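Side-chain contact in protein URE2 (Lodderomyces elongisporus NRRL YB-4239, PDB 4EXJ), which is of unknown function but belongs to the glutathione S-transferase superfamily and is probably a URE2-like protein linked to transcription regulation: residues 194-197 and 198-202. Residues are numbered along the deposited sequence; the frame is centred on the assembly and turned at random.
Sequences NVEK and WFQRA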
loop_
_atom_site.group_PDB
_atom_site.type_symbol
_atom_site.label_atom_id
_atom_site.label_comp_id
_atom_site.label_asym_id
_atom_site.label_seq_id
_atom_site.Cartn_x
_atom_site.Cartn_y
_atom_site.Cartn_z
ATOM N N ASN B 194 13.614 -20.158 1.491
ATOM C CA ASN B 194 12.218 -20.283 1.100
ATOM C C ASN B 194 11.853 -19.260 0.021
ATOM O O ASN B 194 11.119 -19.587 -0.916
ATOM C CB ASN B 194 11.271 -20.088 2.279
ATOM C CG ASN B 194 11.419 -21.153 3.350
ATOM O OD1 ASN B 194 11.988 -22.217 3.120
ATOM N ND2 ASN B 194 10.886 -20.866 4.533
ATOM N N VAL B 195 12.330 -18.023 0.188
ATOM C CA VAL B 195 12.014 -16.991 -0.800
ATOM C C VAL B 195 12.697 -17.305 -2.118
ATOM O O VAL B 195 12.115 -17.139 -3.180
ATOM C CB VAL B 195 12.385 -15.588 -0.312
ATOM C CG1 VAL B 195 11.931 -14.527 -1.363
ATOM C CG2 VAL B 195 11.768 -15.343 1.077
ATOM N N GLU B 196 13.937 -17.786 -2.065
ATOM C CA GLU B 196 14.607 -18.159 -3.308
ATOM C C GLU B 196 13.863 -19.264 -4.055
ATOM O O GLU B 196 13.672 -19.187 -5.271
ATOM C CB GLU B 196 16.046 -18.592 -3.041
ATOM C CG GLU B 196 16.751 -19.091 -4.313
ATOM C CD GLU B 196 17.173 -17.968 -5.261
ATOM O OE1 GLU B 196 17.123 -16.775 -4.871
ATOM O OE2 GLU B 196 17.590 -18.288 -6.399
ATOM N N LYS B 197 13.456 -20.294 -3.326
ATOM C CA LYS B 197 12.801 -21.440 -3.933
ATOM C C LYS B 197 11.478 -20.991 -4.547
ATOM O O LYS B 197 11.129 -21.353 -5.659
ATOM C CB LYS B 197 12.546 -22.504 -2.873
ATOM C CG LYS B 197 12.007 -23.805 -3.421
ATOM C CD LYS B 197 12.305 -24.961 -2.464
ATOM C CE LYS B 197 11.668 -24.730 -1.100
ATOM N NZ LYS B 197 10.173 -24.730 -1.173
ATOM N N TRP B 198 10.754 -20.173 -3.799
ATOM C CA TRP B 198 9.514 -19.634 -4.294
ATOM C C TRP B 198 9.735 -18.739 -5.531
ATOM O O TRP B 198 8.979 -18.812 -6.491
ATOM C CB TRP B 198 8.789 -18.837 -3.194
ATOM C CG TRP B 198 7.796 -17.897 -3.825
ATOM C CD1 TRP B 198 6.509 -18.184 -4.173
ATOM C CD2 TRP B 198 8.030 -16.530 -4.239
ATOM N NE1 TRP B 198 5.925 -17.086 -4.786
ATOM C CE2 TRP B 198 6.834 -16.063 -4.827
ATOM C CE3 TRP B 198 9.127 -15.672 -4.171
ATOM C CZ2 TRP B 198 6.698 -14.761 -5.348
ATOM C CZ3 TRP B 198 8.994 -14.356 -4.687
ATOM C CH2 TRP B 198 7.787 -13.929 -5.270
ATOM N N PHE B 199 10.754 -17.884 -5.510
ATOM C CA PHE B 199 10.984 -17.033 -6.661
ATOM C C PHE B 199 11.221 -17.868 -7.923
ATOM O O PHE B 199 10.667 -17.592 -8.989
ATOM C CB PHE B 199 12.136 -16.043 -6.446
ATOM C CG PHE B 199 12.375 -15.156 -7.635
ATOM C CD1 PHE B 199 11.453 -14.174 -7.967
ATOM C CD2 PHE B 199 13.491 -15.334 -8.450
ATOM C CE1 PHE B 199 11.652 -13.359 -9.062
ATOM C CE2 PHE B 199 13.699 -14.526 -9.552
ATOM C CZ PHE B 199 12.763 -13.532 -9.862
ATOM N N GLN B 200 12.043 -18.893 -7.796
ATOM C CA GLN B 200 12.361 -19.702 -8.969
ATOM C C GLN B 200 11.116 -20.391 -9.526
ATOM O O GLN B 200 10.945 -20.493 -10.747
ATOM C CB GLN B 200 13.452 -20.733 -8.624
ATOM C CG GLN B 200 14.810 -20.119 -8.293
ATOM C CD GLN B 200 15.410 -19.308 -9.433
ATOM O OE1 GLN B 200 15.080 -19.504 -10.598
ATOM N NE2 GLN B 200 16.299 -18.396 -9.095
ATOM N N ARG B 201 10.235 -20.864 -8.650
ATOM C CA ARG B 201 9.031 -21.511 -9.143
ATOM C C ARG B 201 8.051 -20.505 -9.720
ATOM O O ARG B 201 7.337 -20.803 -10.666
ATOM C CB ARG B 201 8.361 -22.423 -8.102
ATOM C CG ARG B 201 7.621 -21.753 -6.977
ATOM C CD ARG B 201 6.834 -22.817 -6.177
ATOM N NE ARG B 201 7.745 -23.709 -5.466
ATOM C CZ ARG B 201 8.209 -23.486 -4.238
ATOM N NH1 ARG B 201 7.847 -22.396 -3.547
ATOM N NH2 ARG B 201 9.052 -24.354 -3.690
ATOM N N ALA B 202 8.028 -19.298 -9.157
ATOM C CA ALA B 202 7.131 -18.276 -9.684
ATOM C C ALA B 202 7.547 -17.732 -11.062
ATOM O O ALA B 202 6.703 -17.560 -11.936
ATOM C CB ALA B 202 6.971 -17.135 -8.677
HETATM O O HOH W 1 9.158 -21.750 -1.046
#
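The side chains of Lys-197 and Arg-201, one helical turn apart, meet on a solvent-facing side of the helix, where one water joins them. The Lys-197 chain, bent at its last two torsions, curls past the NH2 end of the Arg-201 guanidinium, with NZ at its edge, 2.8 Å from NH2. Both are donors, so this is no hydrogen bond, and the closeness makes the modelled positions doubtful. The water accepts from Lys-197 NZ and Arg-201 NH1 and donates to Asn-194 O (2.9 Å). With chi1 at 74°, the arginine chain folds back along the helix, its guanidinium face lying over Lys-197 O; NH1 also bonds Asp-154 O. On another face, Glu-196 and Gln-200 run side by side, and Gln-200 NE2 donates to Glu-196 OE2 (3.0 Å, 161°) from above the carboxylate plane, while Glu-196 OE1 forms a salt bridge with Arg-176. Trp-198 faces the interior: its CE3 edge meets Val-195 O at 3.5 Å, and NE1 bonds Asp-165. Contacts at i+3 and i+4, with Val-195, Trp-198 and Phe-199 buried and Lys-197 and Gln-200 exposed, mark an amphipathic alpha-helix, packed against helices 129-149 and 163-179 in the mainly helical C-terminal domain of the glutathione S-transferase fold.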